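Local coordinates for protein phiAB6 tailspike (Unidentified phage, PDB 5JS4) that probably binds and fragments the exopolysaccharide of Acinetobacter baumannii, working as a trimeric, beta-helical tailspike at the surface of the host cell, at residues V290-K295 against T328-C333; G384-N389 against T412-N417; T505-D510 against S523-S528; T613-F618 against P708-V713. All blocks are in the same frame, centred on the assembly; numbering follows the deposited sequence.

Interaction 1: V290-K295 against T328-C333; sequences VDLKGK and TAFINC
V290 and D291 run parallel to F330 and I331 where two neighbouring turns of a pectate lyase-like beta-helix meet, a compact example of how such a fold stacks its chain upon itself. The backbone bonds begin with V290 N giving to A329 O at 2.8 Å, continue through I331 N to V290 O and L292 N to I331 O, and finish in the type I' turn of L292-K295, where G294 N reaches N332 O along a more bent path of 2.8 Å.

The polar side chains meet at one oxygen. N332 ND2, with its acceptor in the plane of its own amide, donates to D291 OD1 over 2.9 Å. K293 N approaches the same OD1 from the other face of the carboxylate at 3.0 Å, closing an Asx turn. D291 holds CG opposite its own backbone N (chi1 -173°), which puts OD1 where both donors can reach it.

On the other face, apolar groups gather. V290 lies alongside F330, with V290 CB 3.7 Å from F330 CE1; L292 CG lies near F330 CD1, and L292 CD1 is 3.6 Å from C333 CB. Helix 260-268 covers V290 and L292, and G294 O bonds to Y309 OH of the second subunit.

Gripped from above and below, the D291 carboxylate is restrained in rotation, and the two donors would tend to stabilise its charge.

Interaction 2: G384-N389 against T412-N417; sequences GFNFTN and TGTFHN
The F415 ring meets both F385 and F387, and neither pairing is a stack or a T-shape: its plane is tilted by 35° against each of the other two. Its CD1 touches F387 CB at 3.6 Å, while F415 CE1 lies 3.9 Å from F385 CE1. F415 turns CG away from its carbonyl carbon (chi1 -63°), whereas both partners turn CG away from their backbone N, and the ring thereby comes to touch both. F439 of the next strand meets F415 in turn. Among the other flat groups, the H416 imidazole has T414 CB over the rim of one face, and its NE2 is bonded to D438.

These rings line the interior of the beta-helix. The strands 385-388 and 413-416 that carry them run parallel, their axes 4.7 Å apart, with backbone bonds such as T414 N to F385 O (2.8 Å) between them.

The opposite face is polar. N386 ND2 gives to T414 OG1 at 2.8 Å, the acceptor lying close to the plane of the N386 amide, and to a water that donates to T412 O; a second water joins T414 OG1 to F387 O. At the corner, N389 ND2 donates to T388 OG1 over 2.7 Å and only weakly to N417 OD1. N386 and T414 pack against N389 and N417 of the second subunit.

The strand pair thus separates its chemistry by face: phenyl rings pack on the inward face, while the amides and hydroxyls turned towards the neighbouring subunit find partners within the pair or in bound water.

Interaction 3: T505-D510 against S523-S528; sequences TSPTLD and SAEGIS
P507 pushes its ring against the backbone of G526 and has more surface buried here than any other residue of the two segments. P507 CG comes to 3.2 Å from G526 O, and P507 CB stands 3.6 Å from the same oxygen, the pyrrolidine resting beside the carbonyl. The ring's other margin is taken by E525: P507 CD lies 3.6 Å from E525 OE1, the two side chains crossing at about a right angle. L539 and S521 also pack on this proline.

E525, extended beyond CG, passes across the ring's CD side. Its OE1 is 3.4 Å from S506 OG, at most a weak hydrogen bond. A water is shared more closely: it is hydrogen-bonded to both S506 OG (2.7 Å) and T508 OG1, and donates weakly to E525 OE2. T508 turns its methyl CG2 to E525 O.

The second segment forms the tip of a beta-hairpin, strands 519-523 and 526-530 joined by a type I turn from S523 to G526, with S523 OG accepting from E525 N in an ST turn. The hairpin continues the parallel beta-helix in antiparallel fashion, and the loop carrying P507 lies against one side of it. I527, turned away from that loop, packs on I527 of both other subunits.

S528 takes the far end of the proline. With OG placed between its backbone N and carbonyl carbon (chi1 73°), the S528 hydroxyl oxygen comes within 3.2 Å of P507 CA, while S528 CB faces P507 O.

Interaction 4: T613-F618 against P708-V713; sequences TYDQSF and PHRFTV
D615 OD2 is gripped by two arginines: R710 NH1, across the strand pair, closes a salt bridge of 2.8 Å, and R664 NE adds a second. The R710 bond lies in the guanidinium plane but meets the carboxylate on its anti side, the two planes standing 86° apart. Extended from CG to NE, R710 also presents one face of its guanidinium to T613 CG2, while its NH2 donates to G652 O and N651 OD1 of the third subunit. The other carboxylate oxygen, D615 OD1, accepts from S617 N at 2.9 Å in an Asx turn.

A hydroxyl pair continues this face: T613 OG1 and T712 OG1 lie 2.7 Å apart, either able to donate, and both bond onward to the third subunit.

Between the strands, Y614 and F711 form the antiparallel hydrogen-bonded pair, Y614 N to F711 O at 2.8 Å. On the reverse face Y614 CB sits over the F711 ring, a CH-pi contact of 4.1 Å to its centroid, and the two rings meet obliquely. Y614 OH shares a water with P708 O. H709 and R710 both face L660 of strand 654-661, a classic beta bulge; on the side of 613-618, Q616 N bonds to H709 O at 3.0 Å.

The buried carboxylate is thus met by two cationic groups and a backbone N-H, which should favour its ionised form. R710 divides its guanidinium between this strand partner and another chain, coupling the sheet to the trimer.

Read from the N terminus, the four contacts follow in series; none nests in or crosses another. Interaction 1 closes a 32-residue loop between neighbouring turns near the start of the beta-helix, on its eight-strand parallel sheet. About 20 Å on, centre to centre, interaction 2 closes a shorter loop of 22 residues on the helix face that meets the other subunits. Interaction 3 spans just 12 residues and ties a loop to the hairpin where parallel strands give way to antiparallel ones. Interaction 4, with its centre about 51 Å further, joins segments with 89 residues between them in a separate C-terminal antiparallel sheet. All four lie within reach of another subunit.

Interaction 1: V290-K295 against T328-C333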
# COMPACT_ATOMS: atom_id res chain seq x y z
N VAL A 290 -14.00 36.09 -9.22
CA VAL A 290 -15.34 35.56 -9.05
C VAL A 290 -15.46 35.00 -7.63
O VAL A 290 -14.61 34.23 -7.19
CB VAL A 290 -15.65 34.46 -10.08
CG1 VAL A 290 -16.98 33.78 -9.78
CG2 VAL A 290 -15.64 35.04 -11.49
N ASP A 291 -16.51 35.41 -6.93
CA ASP A 291 -16.84 34.86 -5.63
C ASP A 291 -17.87 33.75 -5.85
O ASP A 291 -19.01 34.03 -6.21
CB ASP A 291 -17.41 35.96 -4.72
CG ASP A 291 -17.63 35.49 -3.28
OD1 ASP A 291 -17.64 34.27 -3.03
OD2 ASP A 291 -17.79 36.36 -2.40
N LEU A 292 -17.45 32.50 -5.65
CA LEU A 292 -18.31 31.35 -5.91
C LEU A 292 -19.46 31.22 -4.91
O LEU A 292 -20.39 30.45 -5.14
CB LEU A 292 -17.49 30.05 -5.95
CG LEU A 292 -16.61 29.88 -7.19
CD1 LEU A 292 -15.60 28.77 -6.98
CD2 LEU A 292 -17.44 29.60 -8.44
N LYS A 293 -19.39 31.96 -3.81
CA LYS A 293 -20.46 31.98 -2.81
C LYS A 293 -20.78 30.57 -2.30
O LYS A 293 -21.94 30.24 -2.06
CB LYS A 293 -21.73 32.63 -3.37
CG LYS A 293 -21.56 34.02 -3.95
CD LYS A 293 -21.22 35.03 -2.88
CE LYS A 293 -21.30 36.46 -3.41
NZ LYS A 293 -22.70 36.94 -3.56
N GLY A 294 -19.75 29.74 -2.15
CA GLY A 294 -19.92 28.39 -1.63
C GLY A 294 -20.30 27.35 -2.66
O GLY A 294 -20.47 26.18 -2.32
N LYS A 295 -20.43 27.76 -3.92
CA LYS A 295 -20.69 26.80 -4.98
C LYS A 295 -19.40 26.13 -5.40
O LYS A 295 -18.34 26.75 -5.43
CB LYS A 295 -21.36 27.46 -6.18
CG LYS A 295 -22.73 28.02 -5.85
CD LYS A 295 -23.50 28.42 -7.09
CE LYS A 295 -24.75 29.18 -6.73
NZ LYS A 295 -25.78 28.35 -6.05
N THR A 328 -6.46 35.64 -5.84
CA THR A 328 -6.97 34.37 -6.35
C THR A 328 -8.19 34.63 -7.23
O THR A 328 -9.08 35.40 -6.85
CB THR A 328 -7.34 33.40 -5.22
OG1 THR A 328 -6.30 33.38 -4.23
CG2 THR A 328 -7.53 32.00 -5.77
N ALA A 329 -8.24 33.98 -8.39
CA ALA A 329 -9.29 34.23 -9.38
C ALA A 329 -10.68 33.83 -8.89
O ALA A 329 -11.66 34.54 -9.11
CB ALA A 329 -8.97 33.51 -10.69
N PHE A 330 -10.75 32.67 -8.23
CA PHE A 330 -11.99 32.17 -7.64
C PHE A 330 -11.83 32.06 -6.13
O PHE A 330 -10.88 31.43 -5.65
CB PHE A 330 -12.31 30.79 -8.20
CG PHE A 330 -12.89 30.80 -9.58
CD1 PHE A 330 -14.24 31.01 -9.78
CD2 PHE A 330 -12.08 30.57 -10.68
CE1 PHE A 330 -14.78 31.01 -11.05
CE2 PHE A 330 -12.61 30.57 -11.96
CZ PHE A 330 -13.96 30.79 -12.14
N ILE A 331 -12.76 32.65 -5.38
CA ILE A 331 -12.77 32.51 -3.93
C ILE A 331 -14.05 31.81 -3.46
O ILE A 331 -15.03 31.73 -4.20
CB ILE A 331 -12.59 33.87 -3.21
CG1 ILE A 331 -13.72 34.85 -3.57
CG2 ILE A 331 -11.23 34.46 -3.56
CD1 ILE A 331 -13.76 36.09 -2.70
N ASN A 332 -14.00 31.30 -2.23
CA ASN A 332 -15.15 30.66 -1.58
C ASN A 332 -15.73 29.49 -2.36
O ASN A 332 -16.95 29.32 -2.45
CB ASN A 332 -16.25 31.69 -1.27
CG ASN A 332 -15.78 32.75 -0.29
OD1 ASN A 332 -15.11 32.45 0.69
ND2 ASN A 332 -16.15 34.00 -0.54
N CYS A 333 -14.85 28.67 -2.92
CA CYS A 333 -15.27 27.48 -3.63
C CYS A 333 -15.93 26.51 -2.67
O CYS A 333 -15.52 26.39 -1.52
CB CYS A 333 -14.08 26.81 -4.31
SG CYS A 333 -14.52 25.42 -5.37

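Interaction 2: G384-N389 against T412-N417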
# COMPACT_ATOMS: atom_id res chain seq x y z
N GLY A 384 -10.70 15.47 5.82
CA GLY A 384 -11.63 14.87 4.86
C GLY A 384 -11.51 15.53 3.50
O GLY A 384 -12.52 15.85 2.87
N PHE A 385 -10.27 15.71 3.05
CA PHE A 385 -9.95 16.45 1.83
C PHE A 385 -9.37 15.48 0.81
O PHE A 385 -8.28 14.95 1.00
CB PHE A 385 -8.93 17.54 2.17
CG PHE A 385 -8.63 18.50 1.05
CD1 PHE A 385 -7.67 18.19 0.09
CD2 PHE A 385 -9.28 19.72 0.97
CE1 PHE A 385 -7.37 19.09 -0.93
CE2 PHE A 385 -9.00 20.62 -0.06
CZ PHE A 385 -8.04 20.30 -1.00
N ASN A 386 -10.11 15.24 -0.27
CA ASN A 386 -9.73 14.23 -1.25
C ASN A 386 -9.43 14.86 -2.60
O ASN A 386 -10.25 15.59 -3.16
CB ASN A 386 -10.83 13.19 -1.37
CG ASN A 386 -11.14 12.53 -0.04
OD1 ASN A 386 -12.28 12.56 0.44
ND2 ASN A 386 -10.12 11.97 0.59
N PHE A 387 -8.24 14.57 -3.12
CA PHE A 387 -7.68 15.21 -4.30
C PHE A 387 -7.10 14.12 -5.20
O PHE A 387 -6.21 13.39 -4.78
CB PHE A 387 -6.58 16.18 -3.85
CG PHE A 387 -6.12 17.14 -4.91
CD1 PHE A 387 -5.27 16.73 -5.93
CD2 PHE A 387 -6.51 18.47 -4.87
CE1 PHE A 387 -4.84 17.62 -6.90
CE2 PHE A 387 -6.09 19.36 -5.84
CZ PHE A 387 -5.25 18.94 -6.85
N THR A 388 -7.60 14.00 -6.43
CA THR A 388 -7.10 12.96 -7.33
C THR A 388 -7.20 13.33 -8.81
O THR A 388 -8.05 14.12 -9.20
CB THR A 388 -7.83 11.61 -7.09
OG1 THR A 388 -7.11 10.55 -7.73
CG2 THR A 388 -9.28 11.65 -7.60
N ASN A 389 -6.33 12.72 -9.61
CA ASN A 389 -6.39 12.79 -11.06
C ASN A 389 -6.30 14.23 -11.55
O ASN A 389 -7.26 14.81 -12.06
CB ASN A 389 -7.65 12.10 -11.61
CG ASN A 389 -7.57 10.58 -11.54
OD1 ASN A 389 -7.64 9.89 -12.56
ND2 ASN A 389 -7.40 10.06 -10.34
N THR A 412 -5.97 13.88 7.44
CA THR A 412 -6.87 13.06 6.63
C THR A 412 -7.15 13.65 5.24
O THR A 412 -8.30 13.74 4.80
CB THR A 412 -8.18 12.75 7.39
OG1 THR A 412 -8.82 13.97 7.80
CG2 THR A 412 -7.87 11.91 8.62
N GLY A 413 -6.07 14.02 4.56
CA GLY A 413 -6.12 14.47 3.18
C GLY A 413 -5.50 13.42 2.28
O GLY A 413 -4.49 12.82 2.65
N THR A 414 -6.10 13.18 1.12
CA THR A 414 -5.57 12.22 0.16
C THR A 414 -5.20 12.92 -1.13
O THR A 414 -5.93 13.79 -1.62
CB THR A 414 -6.55 11.06 -0.12
OG1 THR A 414 -7.73 11.56 -0.76
CG2 THR A 414 -6.94 10.36 1.18
N PHE A 415 -4.04 12.54 -1.68
CA PHE A 415 -3.47 13.16 -2.85
C PHE A 415 -2.96 12.06 -3.77
O PHE A 415 -1.89 11.51 -3.54
CB PHE A 415 -2.35 14.12 -2.44
CG PHE A 415 -2.84 15.26 -1.60
CD1 PHE A 415 -3.37 16.40 -2.20
CD2 PHE A 415 -2.81 15.19 -0.22
CE1 PHE A 415 -3.84 17.45 -1.43
CE2 PHE A 415 -3.29 16.23 0.55
CZ PHE A 415 -3.80 17.36 -0.05
N HIS A 416 -3.75 11.74 -4.79
CA HIS A 416 -3.47 10.60 -5.67
C HIS A 416 -3.46 11.00 -7.13
O HIS A 416 -4.21 11.88 -7.55
CB HIS A 416 -4.54 9.52 -5.51
CG HIS A 416 -4.60 8.91 -4.14
ND1 HIS A 416 -5.71 8.24 -3.68
CD2 HIS A 416 -3.69 8.87 -3.14
CE1 HIS A 416 -5.48 7.80 -2.45
NE2 HIS A 416 -4.27 8.17 -2.10
N ASN A 417 -2.64 10.32 -7.93
CA ASN A 417 -2.67 10.46 -9.38
C ASN A 417 -2.49 11.92 -9.81
O ASN A 417 -3.30 12.45 -10.57
CB ASN A 417 -3.98 9.90 -9.98
CG ASN A 417 -4.25 8.44 -9.62
OD1 ASN A 417 -5.39 7.98 -9.76
ND2 ASN A 417 -3.24 7.71 -9.20
O HOH W 1 -9.72 11.73 3.33
O HOH W 2 -7.57 11.20 -3.40
O HOH W 3 -7.77 6.93 -11.87

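Interaction 3: T505-D510 against S523-S528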
# COMPACT_ATOMS: atom_id res chain seq x y z
N THR A 505 14.46 9.27 2.74
CA THR A 505 13.57 8.19 3.19
C THR A 505 13.92 6.78 2.67
O THR A 505 13.19 5.83 2.97
CB THR A 505 12.11 8.49 2.78
OG1 THR A 505 12.00 8.50 1.35
CG2 THR A 505 11.66 9.83 3.33
N SER A 506 15.01 6.64 1.93
CA SER A 506 15.40 5.34 1.38
C SER A 506 15.69 4.34 2.49
O SER A 506 16.29 4.70 3.50
CB SER A 506 16.64 5.45 0.49
OG SER A 506 17.04 4.18 0.02
N PRO A 507 15.30 3.06 2.28
CA PRO A 507 15.64 2.05 3.29
C PRO A 507 17.15 1.91 3.53
O PRO A 507 17.57 1.59 4.64
CB PRO A 507 15.07 0.75 2.70
CG PRO A 507 14.13 1.15 1.63
CD PRO A 507 14.53 2.51 1.16
N THR A 508 17.96 2.17 2.50
CA THR A 508 19.40 1.98 2.59
C THR A 508 20.15 3.21 3.12
O THR A 508 21.36 3.16 3.32
CB THR A 508 19.98 1.59 1.22
OG1 THR A 508 19.67 2.60 0.26
CG2 THR A 508 19.39 0.26 0.76
N LEU A 509 19.43 4.30 3.37
CA LEU A 509 20.04 5.51 3.92
C LEU A 509 20.51 5.26 5.34
O LEU A 509 19.79 4.70 6.16
CB LEU A 509 19.03 6.66 3.90
CG LEU A 509 19.58 8.04 4.28
CD1 LEU A 509 20.53 8.56 3.21
CD2 LEU A 509 18.43 9.01 4.49
N ASP A 510 21.73 5.70 5.65
CA ASP A 510 22.26 5.56 7.00
C ASP A 510 21.47 6.45 7.95
O ASP A 510 20.99 7.53 7.56
CB ASP A 510 23.74 5.92 7.04
CG ASP A 510 24.43 5.46 8.31
OD1 ASP A 510 23.86 4.65 9.08
OD2 ASP A 510 25.57 5.91 8.54
N SER A 523 10.38 -1.03 -0.06
CA SER A 523 10.45 -1.07 -1.51
C SER A 523 11.43 -2.16 -1.91
O SER A 523 12.01 -2.82 -1.05
CB SER A 523 10.92 0.28 -2.08
OG SER A 523 12.32 0.42 -1.93
N ALA A 524 11.64 -2.32 -3.21
CA ALA A 524 12.64 -3.26 -3.69
C ALA A 524 14.05 -2.92 -3.22
O ALA A 524 14.94 -3.77 -3.27
CB ALA A 524 12.59 -3.33 -5.21
N GLU A 525 14.26 -1.68 -2.77
CA GLU A 525 15.55 -1.23 -2.23
C GLU A 525 15.83 -1.80 -0.84
O GLU A 525 16.97 -1.84 -0.40
CB GLU A 525 15.60 0.30 -2.13
CG GLU A 525 15.40 1.05 -3.43
CD GLU A 525 15.51 2.55 -3.25
OE1 GLU A 525 14.84 3.10 -2.35
OE2 GLU A 525 16.26 3.19 -4.01
N GLY A 526 14.78 -2.21 -0.13
CA GLY A 526 14.93 -2.71 1.23
C GLY A 526 13.70 -2.50 2.08
O GLY A 526 12.77 -1.77 1.71
N ILE A 527 13.70 -3.17 3.23
CA ILE A 527 12.65 -3.03 4.22
C ILE A 527 13.32 -2.49 5.47
O ILE A 527 14.17 -3.15 6.05
CB ILE A 527 12.01 -4.40 4.54
CG1 ILE A 527 11.40 -5.01 3.28
CG2 ILE A 527 10.97 -4.26 5.64
CD1 ILE A 527 11.38 -6.53 3.31
N SER A 528 12.95 -1.28 5.89
CA SER A 528 13.62 -0.65 7.02
C SER A 528 12.66 0.08 7.93
O SER A 528 11.52 0.36 7.56
CB SER A 528 14.68 0.34 6.53
OG SER A 528 14.07 1.50 6.00
O HOH W 4 18.44 3.60 -2.22

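Interaction 4: T613-F618 against P708-V713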
# COMPACT_ATOMS: atom_id res chain seq x y z
N THR A 613 40.06 -16.71 35.77
CA THR A 613 41.49 -16.83 36.05
C THR A 613 41.85 -16.25 37.41
O THR A 613 41.36 -15.19 37.80
CB THR A 613 42.31 -16.21 34.89
OG1 THR A 613 42.18 -17.06 33.74
CG2 THR A 613 43.78 -16.06 35.25
N TYR A 614 42.68 -17.00 38.14
CA TYR A 614 43.30 -16.55 39.38
C TYR A 614 44.65 -15.94 39.05
O TYR A 614 45.39 -16.49 38.25
CB TYR A 614 43.54 -17.75 40.30
CG TYR A 614 44.42 -17.47 41.49
CD1 TYR A 614 43.89 -16.92 42.65
CD2 TYR A 614 45.78 -17.75 41.46
CE1 TYR A 614 44.69 -16.66 43.74
CE2 TYR A 614 46.59 -17.49 42.55
CZ TYR A 614 46.04 -16.94 43.69
OH TYR A 614 46.83 -16.68 44.79
N ASP A 615 44.97 -14.81 39.67
CA ASP A 615 46.28 -14.18 39.51
C ASP A 615 46.58 -13.44 40.79
O ASP A 615 45.87 -12.49 41.14
CB ASP A 615 46.27 -13.22 38.31
CG ASP A 615 47.64 -12.62 37.99
OD1 ASP A 615 48.56 -12.69 38.83
OD2 ASP A 615 47.77 -12.07 36.89
N GLN A 616 47.61 -13.87 41.51
CA GLN A 616 47.92 -13.24 42.80
C GLN A 616 48.41 -11.80 42.63
O GLN A 616 48.46 -11.06 43.61
CB GLN A 616 48.91 -14.09 43.61
CG GLN A 616 50.31 -14.19 43.06
CD GLN A 616 51.17 -15.14 43.88
OE1 GLN A 616 50.95 -16.35 43.89
NE2 GLN A 616 52.16 -14.60 44.58
N SER A 617 48.75 -11.40 41.41
CA SER A 617 49.11 -10.00 41.11
C SER A 617 47.91 -9.08 40.82
O SER A 617 48.09 -7.86 40.73
CB SER A 617 50.10 -9.92 39.94
OG SER A 617 51.37 -10.40 40.32
N PHE A 618 46.71 -9.64 40.67
CA PHE A 618 45.51 -8.81 40.51
C PHE A 618 45.31 -7.97 41.76
O PHE A 618 45.49 -8.46 42.88
CB PHE A 618 44.24 -9.65 40.32
CG PHE A 618 44.06 -10.25 38.95
CD1 PHE A 618 44.57 -9.67 37.79
CD2 PHE A 618 43.29 -11.40 38.82
CE1 PHE A 618 44.36 -10.25 36.55
CE2 PHE A 618 43.08 -11.99 37.58
CZ PHE A 618 43.61 -11.41 36.45
N PRO A 708 50.57 -21.90 42.32
CA PRO A 708 50.81 -21.14 41.10
C PRO A 708 50.63 -19.64 41.34
O PRO A 708 49.92 -19.24 42.27
CB PRO A 708 49.74 -21.65 40.13
CG PRO A 708 49.30 -22.96 40.69
CD PRO A 708 49.42 -22.81 42.18
N HIS A 709 51.29 -18.83 40.53
CA HIS A 709 51.05 -17.39 40.55
C HIS A 709 49.73 -17.06 39.86
O HIS A 709 49.00 -16.17 40.29
CB HIS A 709 52.19 -16.67 39.84
CG HIS A 709 52.31 -15.23 40.20
ND1 HIS A 709 51.49 -14.26 39.66
CD2 HIS A 709 53.15 -14.59 41.04
CE1 HIS A 709 51.83 -13.08 40.16
NE2 HIS A 709 52.83 -13.26 41.00
N ARG A 710 49.44 -17.79 38.79
CA ARG A 710 48.27 -17.52 37.97
C ARG A 710 47.83 -18.81 37.28
O ARG A 710 48.67 -19.60 36.85
CB ARG A 710 48.59 -16.44 36.92
CG ARG A 710 47.52 -16.17 35.88
CD ARG A 710 47.90 -14.98 35.01
NE ARG A 710 46.94 -14.75 33.92
CZ ARG A 710 46.18 -13.66 33.75
NH1 ARG A 710 46.24 -12.63 34.59
NH2 ARG A 710 45.36 -13.60 32.72
N PHE A 711 46.53 -19.03 37.22
CA PHE A 711 45.98 -20.15 36.46
C PHE A 711 44.52 -19.90 36.10
O PHE A 711 43.82 -19.14 36.76
CB PHE A 711 46.13 -21.48 37.22
CG PHE A 711 45.29 -21.60 38.46
CD1 PHE A 711 45.76 -21.14 39.68
CD2 PHE A 711 44.02 -22.18 38.41
CE1 PHE A 711 44.99 -21.25 40.82
CE2 PHE A 711 43.25 -22.29 39.56
CZ PHE A 711 43.74 -21.83 40.76
N THR A 712 44.09 -20.58 35.05
CA THR A 712 42.75 -20.47 34.50
C THR A 712 41.94 -21.71 34.86
O THR A 712 42.49 -22.80 34.99
CB THR A 712 42.84 -20.37 32.96
OG1 THR A 712 43.53 -19.16 32.62
CG2 THR A 712 41.47 -20.39 32.30
N VAL A 713 40.63 -21.52 35.02
CA VAL A 713 39.68 -22.62 35.02
C VAL A 713 38.58 -22.33 33.99
O VAL A 713 38.27 -21.18 33.70
CB VAL A 713 39.05 -22.89 36.41
CG1 VAL A 713 40.14 -23.08 37.45
CG2 VAL A 713 38.09 -21.79 36.82
O HOH W 5 48.94 -18.26 44.83